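PDB 6DX1: RNA-dependent RNA polymerase from Qualyub virus, which contains a viral ovarian tumor (OTU) domain cysteine protease that probably acts as a deubiquitinase, cleaving ubiquitin from proteins. Local coordinates for residues 17-22 with 128-133; 63-68 with 86-91; 28-33 with 152-157. All coordinates share one frame; numbering follows the deposited sequence.

Interaction 1: 17-22 with 128-133; sequences CSQANV and QGIRWG
Ser18 and Arg131 form a hydrogen-bonded pair between the antiparallel strands 17-22 and 128-132, with Arg131 N 2.8 Å from Ser18 O, and their side chains meet again on one face of the sheet. The arginine CB lies 3.9 Å from Ser18 O. CG then stands anti to the backbone N (chi1 164°), and a bend at chi3 (80°) places NE 2.9 Å from Ser18 OG. NH2 donates to the same OG at 3.2 Å, and both bonds lie in the guanidinium plane. A small hydroxyl suits this place, since OG meets two N-H groups and still binds water 1 at 2.7 Å. Gly133 O sits over one guanidinium face, and NH1 bonds to Gly135 O.

On the other face of the sheet, the slim Cys17 side chain lies over a face of the Trp132 five-membered ring, with SG 4.1 Å from its centroid. SG also touches Ile130 CG1 at 3.6 Å.

Strand 17-25 is flanked by strands 11-14 and 125-132, and the latter in turn pairs with strand 114-120. The broad Trp132 ring bridges from Cys17 to Phe117 and to helix 101-111, joining sheet and helix.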
loop_
_atom_site.group_PDB
_atom_site.type_symbol
_atom_site.label_atom_id
_atom_site.label_comp_id
_atom_site.label_asym_id
_atom_site.label_seq_id
_atom_site.Cartn_x
_atom_site.Cartn_y
_atom_site.Cartn_z
ATOM N N CYS A 17 4.958 -5.887 -9.122
ATOM C CA CYS A 17 4.357 -4.558 -9.205
ATOM C C CYS A 17 3.959 -4.246 -10.642
ATOM O O CYS A 17 4.746 -4.467 -11.569
ATOM C CB CYS A 17 5.336 -3.497 -8.693
ATOM S SG CYS A 17 4.721 -1.812 -8.817
ATOM N N SER A 18 2.740 -3.751 -10.824
ATOM C CA SER A 18 2.260 -3.279 -12.121
ATOM C C SER A 18 1.524 -1.951 -11.935
ATOM O O SER A 18 1.199 -1.553 -10.809
ATOM C CB SER A 18 1.359 -4.326 -12.797
ATOM O OG SER A 18 0.266 -4.706 -11.951
ATOM N N GLN A 19 1.252 -1.258 -13.045
ATOM C CA GLN A 19 0.650 0.076 -12.964
ATOM C C GLN A 19 -0.297 0.300 -14.137
ATOM O O GLN A 19 -0.186 -0.352 -15.177
ATOM C CB GLN A 19 1.719 1.177 -12.942
ATOM C CG GLN A 19 2.453 1.340 -14.266
ATOM C CD GLN A 19 3.605 2.328 -14.173
ATOM O OE1 GLN A 19 3.818 2.947 -13.134
ATOM N NE2 GLN A 19 4.352 2.470 -15.261
ATOM N N ALA A 20 -1.214 1.255 -13.977
ATOM C CA ALA A 20 -2.213 1.484 -15.017
ATOM C C ALA A 20 -2.787 2.887 -14.910
ATOM O O ALA A 20 -2.856 3.456 -13.818
ATOM C CB ALA A 20 -3.348 0.460 -14.909
ATOM N N ASN A 21 -3.218 3.429 -16.053
ATOM C CA ASN A 21 -4.115 4.579 -16.067
ATOM C C ASN A 21 -5.538 4.056 -15.951
ATOM O O ASN A 21 -5.953 3.211 -16.750
ATOM C CB ASN A 21 -3.950 5.401 -17.343
ATOM C CG ASN A 21 -2.598 6.051 -17.424
ATOM O OD1 ASN A 21 -2.169 6.695 -16.471
ATOM N ND2 ASN A 21 -1.894 5.863 -18.541
ATOM N N VAL A 22 -6.267 4.515 -14.938
ATOM C CA VAL A 22 -7.604 3.991 -14.672
ATOM C C VAL A 22 -8.411 5.129 -14.063
ATOM O O VAL A 22 -8.008 5.712 -13.048
ATOM C CB VAL A 22 -7.544 2.742 -13.768
ATOM C CG1 VAL A 22 -6.655 2.981 -12.580
ATOM C CG2 VAL A 22 -8.951 2.275 -13.349
ATOM N N GLN A 128 -5.073 6.909 -11.766
ATOM C CA GLN A 128 -4.014 5.917 -11.946
ATOM C C GLN A 128 -4.063 4.911 -10.807
ATOM O O GLN A 128 -4.551 5.207 -9.711
ATOM C CB GLN A 128 -2.611 6.543 -11.950
ATOM C CG GLN A 128 -2.340 7.591 -12.982
ATOM C CD GLN A 128 -0.898 8.069 -12.922
ATOM O OE1 GLN A 128 -0.022 7.385 -12.371
ATOM N NE2 GLN A 128 -0.642 9.238 -13.487
ATOM N N GLY A 129 -3.506 3.735 -11.066
ATOM C CA GLY A 129 -3.306 2.741 -10.031
ATOM C C GLY A 129 -1.918 2.140 -10.131
ATOM O O GLY A 129 -1.335 2.044 -11.211
ATOM N N ILE A 130 -1.375 1.769 -8.976
ATOM C CA ILE A 130 -0.173 0.945 -8.929
ATOM C C ILE A 130 -0.467 -0.194 -7.968
ATOM O O ILE A 130 -1.113 0.004 -6.933
ATOM C CB ILE A 130 1.084 1.749 -8.524
ATOM C CG1 ILE A 130 2.320 0.852 -8.503
ATOM C CG2 ILE A 130 0.906 2.429 -7.204
ATOM C CD1 ILE A 130 3.601 1.616 -8.843
ATOM N N ARG A 131 -0.046 -1.397 -8.336
ATOM C CA ARG A 131 -0.558 -2.602 -7.703
ATOM C C ARG A 131 0.591 -3.547 -7.398
ATOM O O ARG A 131 1.507 -3.692 -8.211
ATOM C CB ARG A 131 -1.581 -3.262 -8.640
ATOM C CG ARG A 131 -1.964 -4.690 -8.357
ATOM C CD ARG A 131 -2.934 -5.153 -9.462
ATOM N NE ARG A 131 -2.257 -5.545 -10.702
ATOM C CZ ARG A 131 -2.672 -6.547 -11.468
ATOM N NH1 ARG A 131 -3.758 -7.229 -11.117
ATOM N NH2 ARG A 131 -2.012 -6.875 -12.574
ATOM N N TRP A 132 0.546 -4.179 -6.221
ATOM C CA TRP A 132 1.455 -5.271 -5.867
ATOM C C TRP A 132 0.614 -6.527 -5.696
ATOM O O TRP A 132 -0.251 -6.573 -4.813
ATOM C CB TRP A 132 2.242 -4.968 -4.582
ATOM C CG TRP A 132 3.225 -3.871 -4.767
ATOM C CD1 TRP A 132 4.562 -4.007 -4.990
ATOM C CD2 TRP A 132 2.956 -2.460 -4.776
ATOM N NE1 TRP A 132 5.145 -2.776 -5.133
ATOM C CE2 TRP A 132 4.185 -1.807 -5.008
ATOM C CE3 TRP A 132 1.798 -1.688 -4.598
ATOM C CZ2 TRP A 132 4.295 -0.420 -5.073
ATOM C CZ3 TRP A 132 1.905 -0.304 -4.665
ATOM C CH2 TRP A 132 3.148 0.314 -4.907
ATOM N N GLY A 133 0.860 -7.529 -6.533
ATOM C CA GLY A 133 0.038 -8.726 -6.597
ATOM C C GLY A 133 -0.846 -8.742 -7.834
ATOM O O GLY A 133 -0.931 -7.779 -8.595
HETATM O O HOH W 1 0.947 -6.557 -10.105
#

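Interaction 2: 63-68 with 86-91; sequences MCREFA and EHYARE
Tyr88 points its ring from helix 85-92 toward helix 57-70, meeting Arg65 with its edge. CG stands anti to the backbone N (chi1 173°), which sends the ring across to residues 64, 65 and 68. The CE2 corner lies 3.9 Å from Arg65 CA, and Arg65 N lies in the ring plane beyond that edge. Ala68 CB comes obliquely to CD2, also at 3.9 Å; a methyl group is small enough to let the ring come this close to the helix. At the tip, Tyr88 OH passes 3.7 Å from Cys64 CB and finds its polar partner in Glu103 OE2. Phe82 meets the same ring edge-to-face.

The Arg65 side chain crosses the tyrosine at about a right angle. Its CG touches Tyr88 CE2 at 3.9 Å, and CD continues to the other helix, 3.7 Å from Ala89 CA and 3.8 Å from Ala89 CB. Alanine fits here because the aliphatic part of the arginine lies directly against its backbone. The chain then bends at chi3 (-76°), which turns NE away from an extended course. NH2 bonds to Asn62 OD1 and NH1 to Ser92 OG, so the buried guanidinium is met by neutral oxygens from both helices or their ends. Its plane is 33° from that of the tyrosine ring.

Across the two segments the contact is therefore made by van der Waals packing, while the polar tips are satisfied elsewhere. The helices run antiparallel with their axes 9.3 Å apart, a spacing bridged by the Tyr88 ring, which meets Ala68, and by the aliphatic part of Arg65, which meets Ala89. Cys64 also reaches Leu107 of helix 101-111, extending the packing to a third helix. Such a cluster of helices beside the mixed sheet is consistent with the helical part of the OTU cysteine protease fold.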
loop_
_atom_site.group_PDB
_atom_site.type_symbol
_atom_site.label_atom_id
_atom_site.label_comp_id
_atom_site.label_asym_id
_atom_site.label_seq_id
_atom_site.Cartn_x
_atom_site.Cartn_y
_atom_site.Cartn_z
ATOM N N MET A 63 5.390 -5.867 11.780
ATOM C CA MET A 63 5.284 -7.076 10.967
ATOM C C MET A 63 6.067 -6.932 9.669
ATOM O O MET A 63 6.590 -7.924 9.153
ATOM C CB MET A 63 3.816 -7.433 10.694
ATOM C CG MET A 63 3.075 -6.488 9.771
ATOM S SD MET A 63 1.336 -6.957 9.532
ATOM C CE MET A 63 0.704 -6.918 11.212
ATOM N N CYS A 64 6.197 -5.709 9.155
ATOM C CA CYS A 64 7.043 -5.486 7.980
ATOM C C CYS A 64 8.509 -5.767 8.291
ATOM O O CYS A 64 9.205 -6.419 7.506
ATOM C CB CYS A 64 6.880 -4.052 7.474
ATOM S SG CYS A 64 5.296 -3.757 6.644
ATOM N N ARG A 65 8.999 -5.266 9.429
ATOM C CA ARG A 65 10.384 -5.525 9.804
ATOM C C ARG A 65 10.627 -7.011 9.991
ATOM O O ARG A 65 11.669 -7.536 9.576
ATOM C CB ARG A 65 10.726 -4.763 11.085
ATOM C CG ARG A 65 10.956 -3.289 10.872
ATOM C CD ARG A 65 11.424 -2.612 12.158
ATOM N NE ARG A 65 10.344 -2.411 13.118
ATOM C CZ ARG A 65 9.629 -1.292 13.218
ATOM N NH1 ARG A 65 9.880 -0.266 12.413
ATOM N NH2 ARG A 65 8.665 -1.193 14.124
ATOM N N GLU A 66 9.668 -7.712 10.599
ATOM C CA GLU A 66 9.850 -9.137 10.860
ATOM C C GLU A 66 9.881 -9.943 9.570
ATOM O O GLU A 66 10.688 -10.869 9.436
ATOM C CB GLU A 66 8.752 -9.650 11.787
ATOM C CG GLU A 66 9.024 -9.299 13.241
ATOM C CD GLU A 66 7.779 -9.302 14.091
ATOM O OE1 GLU A 66 7.853 -8.831 15.250
ATOM O OE2 GLU A 66 6.724 -9.782 13.615
ATOM N N PHE A 67 9.005 -9.618 8.611
ATOM C CA PHE A 67 9.032 -10.331 7.336
ATOM C C PHE A 67 10.306 -10.026 6.559
ATOM O O PHE A 67 10.830 -10.894 5.849
ATOM C CB PHE A 67 7.798 -9.979 6.504
ATOM C CG PHE A 67 7.574 -10.896 5.329
ATOM C CD1 PHE A 67 7.092 -12.181 5.520
ATOM C CD2 PHE A 67 7.829 -10.461 4.035
ATOM C CE1 PHE A 67 6.865 -13.031 4.435
ATOM C CE2 PHE A 67 7.605 -11.304 2.948
ATOM C CZ PHE A 67 7.123 -12.588 3.153
ATOM N N ALA A 68 10.818 -8.800 6.665
ATOM C CA ALA A 68 12.094 -8.497 6.028
ATOM C C ALA A 68 13.196 -9.398 6.570
ATOM O O ALA A 68 14.076 -9.840 5.819
ATOM C CB ALA A 68 12.453 -7.025 6.229
ATOM N N GLU A 86 18.649 -5.623 8.762
ATOM C CA GLU A 86 18.999 -4.746 9.871
ATOM C C GLU A 86 18.984 -3.289 9.433
ATOM O O GLU A 86 18.555 -2.410 10.191
ATOM C CB GLU A 86 20.366 -5.144 10.439
ATOM C CG GLU A 86 20.517 -6.648 10.749
ATOM C CD GLU A 86 20.761 -7.491 9.497
ATOM O OE1 GLU A 86 20.543 -8.717 9.530
ATOM O OE2 GLU A 86 21.177 -6.919 8.475
ATOM N N HIS A 87 19.440 -3.017 8.207
ATOM C CA HIS A 87 19.374 -1.665 7.662
ATOM C C HIS A 87 17.927 -1.201 7.521
ATOM O O HIS A 87 17.592 -0.072 7.900
ATOM C CB HIS A 87 20.108 -1.615 6.317
ATOM C CG HIS A 87 20.087 -0.274 5.649
ATOM N ND1 HIS A 87 20.283 -0.117 4.293
ATOM C CD2 HIS A 87 19.898 0.970 6.148
ATOM C CE1 HIS A 87 20.204 1.165 3.985
ATOM N NE2 HIS A 87 19.974 1.847 5.092
ATOM N N TYR A 88 17.049 -2.064 6.998
ATOM C CA TYR A 88 15.639 -1.688 6.892
ATOM C C TYR A 88 15.031 -1.419 8.264
ATOM O O TYR A 88 14.298 -0.438 8.445
ATOM C CB TYR A 88 14.842 -2.777 6.164
ATOM C CG TYR A 88 13.360 -2.489 6.182
ATOM C CD1 TYR A 88 12.848 -1.429 5.461
ATOM C CD2 TYR A 88 12.489 -3.243 6.965
ATOM C CE1 TYR A 88 11.501 -1.126 5.491
ATOM C CE2 TYR A 88 11.130 -2.952 7.005
ATOM C CZ TYR A 88 10.651 -1.882 6.264
ATOM O OH TYR A 88 9.312 -1.559 6.282
ATOM N N ALA A 89 15.313 -2.285 9.242
ATOM C CA ALA A 89 14.761 -2.093 10.582
ATOM C C ALA A 89 15.232 -0.776 11.180
ATOM O O ALA A 89 14.449 -0.056 11.813
ATOM C CB ALA A 89 15.155 -3.261 11.487
ATOM N N ARG A 90 16.512 -0.447 10.977
ATOM C CA ARG A 90 17.073 0.790 11.504
ATOM C C ARG A 90 16.361 2.007 10.934
ATOM O O ARG A 90 15.975 2.914 11.679
ATOM C CB ARG A 90 18.579 0.830 11.199
ATOM C CG ARG A 90 19.279 2.176 11.316
ATOM C CD ARG A 90 20.791 2.013 11.105
ATOM N NE ARG A 90 21.224 0.622 11.317
ATOM C CZ ARG A 90 21.807 -0.130 10.378
ATOM N NH1 ARG A 90 22.029 0.406 9.193
ATOM N NH2 ARG A 90 22.149 -1.407 10.598
ATOM N N GLU A 91 16.156 2.035 9.617
ATOM C CA GLU A 91 15.546 3.202 8.991
ATOM C C GLU A 91 14.050 3.282 9.276
ATOM O O GLU A 91 13.515 4.376 9.487
ATOM C CB GLU A 91 15.805 3.181 7.486
ATOM C CG GLU A 91 17.268 3.396 7.131
ATOM C CD GLU A 91 17.751 4.774 7.530
ATOM O OE1 GLU A 91 17.056 5.759 7.214
ATOM O OE2 GLU A 91 18.817 4.869 8.175
#

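Interaction 3: 28-33 with 152-157; sequences EFFNKE and DFLVPI
Phe29 to Glu33 run antiparallel to Phe153 to Ile157, joined by five backbone hydrogen bonds; the last, Ile157 N to Phe29 O at 2.9 Å, has its donor above the carbonyl plane, and water 2 links that same oxygen to Ile157 O.

The Phe30 ring is the apolar centre. Leu154 CD1 lies over its face, 4.2 Å from the ring centroid, and Leu154 CB touches CD1 of the ring at 3.7 Å. Pro156 N comes to the ring edge. Beyond the pair, Trp118 and Tyr137 meet the same ring. Ile157 lays its CD1 3.7 Å from Phe30 N.

On the face with Asn31 and Val155, the extended Glu33 lies beside Phe153, with OE1 in the ring plane, 3.9 Å from CD2, a weakly positive C-H edge that suits a carboxylate. OE2 rests 3.6 Å from Val155 CG2.

The aliphatic chain of Lys32 crosses Asp152 obliquely, yet its ammonium makes a salt bridge with Asp123 and reaches Asp152 OD1 through water 3. Asp152 OD2 instead bonds to His150 NE2 and Thr35 N, the latter a second hold on the carboxylate. Such a His-Asp hydrogen bond is consistent with the histidine and acidic members of the Cys-His-Asp triad of OTU proteases.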
loop_
_atom_site.group_PDB
_atom_site.type_symbol
_atom_site.label_atom_id
_atom_site.label_comp_id
_atom_site.label_asym_id
_atom_site.label_seq_id
_atom_site.Cartn_x
_atom_site.Cartn_y
_atom_site.Cartn_z
ATOM N N GLU A 28 -18.034 5.606 -6.466
ATOM C CA GLU A 28 -18.883 4.613 -7.107
ATOM C C GLU A 28 -18.507 3.191 -6.694
ATOM O O GLU A 28 -19.355 2.289 -6.756
ATOM C CB GLU A 28 -18.838 4.790 -8.633
ATOM C CG GLU A 28 -18.995 3.501 -9.449
ATOM C CD GLU A 28 -19.217 3.741 -10.945
ATOM O OE1 GLU A 28 -18.487 4.558 -11.548
ATOM O OE2 GLU A 28 -20.111 3.082 -11.524
ATOM N N PHE A 29 -17.283 2.987 -6.187
ATOM C CA PHE A 29 -16.784 1.665 -5.849
ATOM C C PHE A 29 -16.346 1.500 -4.406
ATOM O O PHE A 29 -16.179 0.359 -3.964
ATOM C CB PHE A 29 -15.584 1.300 -6.738
ATOM C CG PHE A 29 -15.913 1.265 -8.195
ATOM C CD1 PHE A 29 -16.496 0.138 -8.747
ATOM C CD2 PHE A 29 -15.671 2.359 -9.004
ATOM C CE1 PHE A 29 -16.824 0.101 -10.092
ATOM C CE2 PHE A 29 -15.985 2.323 -10.351
ATOM C CZ PHE A 29 -16.569 1.191 -10.891
ATOM N N PHE A 30 -16.148 2.589 -3.669
ATOM C CA PHE A 30 -15.531 2.532 -2.353
ATOM C C PHE A 30 -16.177 3.542 -1.422
ATOM O O PHE A 30 -16.694 4.572 -1.855
ATOM C CB PHE A 30 -14.041 2.898 -2.380
ATOM C CG PHE A 30 -13.188 2.041 -3.267
ATOM C CD1 PHE A 30 -12.735 0.802 -2.841
ATOM C CD2 PHE A 30 -12.755 2.528 -4.496
ATOM C CE1 PHE A 30 -11.890 0.041 -3.642
ATOM C CE2 PHE A 30 -11.919 1.772 -5.299
ATOM C CZ PHE A 30 -11.486 0.531 -4.875
ATOM N N ASN A 31 -16.062 3.268 -0.123
ATOM C CA ASN A 31 -16.214 4.274 0.918
ATOM C C ASN A 31 -14.835 4.576 1.496
ATOM O O ASN A 31 -14.050 3.657 1.742
ATOM C CB ASN A 31 -17.160 3.785 2.021
ATOM C CG ASN A 31 -18.566 3.536 1.509
ATOM O OD1 ASN A 31 -19.144 4.385 0.840
ATOM N ND2 ASN A 31 -19.109 2.361 1.798
ATOM N N LYS A 32 -14.536 5.857 1.704
ATOM C CA LYS A 32 -13.231 6.273 2.207
ATOM C C LYS A 32 -13.255 6.359 3.729
ATOM O O LYS A 32 -14.232 6.833 4.322
ATOM C CB LYS A 32 -12.831 7.622 1.608
ATOM C CG LYS A 32 -11.479 8.131 2.081
ATOM C CD LYS A 32 -11.137 9.456 1.441
ATOM C CE LYS A 32 -12.091 10.551 1.903
ATOM N NZ LYS A 32 -11.563 11.910 1.600
ATOM N N GLU A 33 -12.192 5.860 4.360
ATOM C CA GLU A 33 -11.968 6.031 5.793
ATOM C C GLU A 33 -10.656 6.776 5.981
ATOM O O GLU A 33 -9.599 6.301 5.555
ATOM C CB GLU A 33 -11.955 4.687 6.520
ATOM C CG GLU A 33 -13.288 3.941 6.354
ATOM C CD GLU A 33 -13.429 2.711 7.223
ATOM O OE1 GLU A 33 -12.488 2.382 7.971
ATOM O OE2 GLU A 33 -14.499 2.064 7.155
ATOM N N ASP A 152 -5.185 7.336 2.503
ATOM C CA ASP A 152 -6.399 6.973 3.222
ATOM C C ASP A 152 -6.821 5.564 2.830
ATOM O O ASP A 152 -6.319 4.987 1.861
ATOM C CB ASP A 152 -7.512 7.975 2.931
ATOM C CG ASP A 152 -7.193 9.362 3.469
ATOM O OD1 ASP A 152 -7.248 10.335 2.688
ATOM O OD2 ASP A 152 -6.891 9.467 4.681
ATOM N N PHE A 153 -7.755 4.995 3.591
ATOM C CA PHE A 153 -8.191 3.626 3.357
ATOM C C PHE A 153 -9.490 3.617 2.560
ATOM O O PHE A 153 -10.357 4.467 2.757
ATOM C CB PHE A 153 -8.390 2.896 4.687
ATOM C CG PHE A 153 -8.875 1.485 4.550
ATOM C CD1 PHE A 153 -8.213 0.574 3.740
ATOM C CD2 PHE A 153 -9.970 1.053 5.280
ATOM C CE1 PHE A 153 -8.654 -0.737 3.634
ATOM C CE2 PHE A 153 -10.415 -0.259 5.186
ATOM C CZ PHE A 153 -9.766 -1.156 4.351
ATOM N N LEU A 154 -9.620 2.662 1.646
ATOM C CA LEU A 154 -10.816 2.552 0.818
ATOM C C LEU A 154 -11.462 1.193 1.055
ATOM O O LEU A 154 -10.799 0.165 0.911
ATOM C CB LEU A 154 -10.470 2.724 -0.666
ATOM C CG LEU A 154 -9.999 4.109 -1.099
ATOM C CD1 LEU A 154 -9.460 3.998 -2.529
ATOM C CD2 LEU A 154 -11.111 5.126 -1.041
ATOM N N VAL A 155 -12.746 1.188 1.403
ATOM C CA VAL A 155 -13.503 -0.043 1.623
ATOM C C VAL A 155 -14.389 -0.291 0.395
ATOM O O VAL A 155 -15.236 0.555 0.092
ATOM C CB VAL A 155 -14.370 0.025 2.885
ATOM C CG1 VAL A 155 -14.988 -1.345 3.156
ATOM C CG2 VAL A 155 -13.570 0.506 4.079
ATOM N N PRO A 156 -14.244 -1.419 -0.288
ATOM C CA PRO A 156 -15.116 -1.686 -1.438
ATOM C C PRO A 156 -16.575 -1.773 -1.017
ATOM O O PRO A 156 -16.913 -2.353 0.019
ATOM C CB PRO A 156 -14.607 -3.033 -1.965
ATOM C CG PRO A 156 -13.207 -3.138 -1.444
ATOM C CD PRO A 156 -13.226 -2.464 -0.108
ATOM N N ILE A 157 -17.434 -1.169 -1.831
ATOM C CA ILE A 157 -18.871 -1.252 -1.660
ATOM C C ILE A 157 -19.322 -2.651 -2.055
ATOM O O ILE A 157 -18.886 -3.170 -3.084
ATOM C CB ILE A 157 -19.590 -0.187 -2.498
ATOM C CG1 ILE A 157 -19.270 1.213 -1.978
ATOM C CG2 ILE A 157 -21.099 -0.438 -2.502
ATOM C CD1 ILE A 157 -19.754 2.311 -2.898
HETATM O O HOH W 2 -17.240 -1.962 -5.108
HETATM O O HOH W 3 -8.663 12.150 1.608
#

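From the N terminus, strand 17-25 comes first and is followed by strand 30-33, so the first halves of interactions 1 and 3 are laid down before the helices. Interaction 2 then closes the shortest loop, between helices 57-70 and 85-92, and is nested inside both longer ones. Strand 125-132 returns to close interaction 1, and strand 150-156 closes interaction 3 at the end of the modelled chain; these two loops cross. Interactions 1 and 3 join early strands to late ones toward the two ends of one mixed sheet, with centres about 17 Å apart. Interaction 2 ties helices together on the opposite side of the chain's centre, its own centre about 25 Å from interaction 1 and 29 Å from interaction 3.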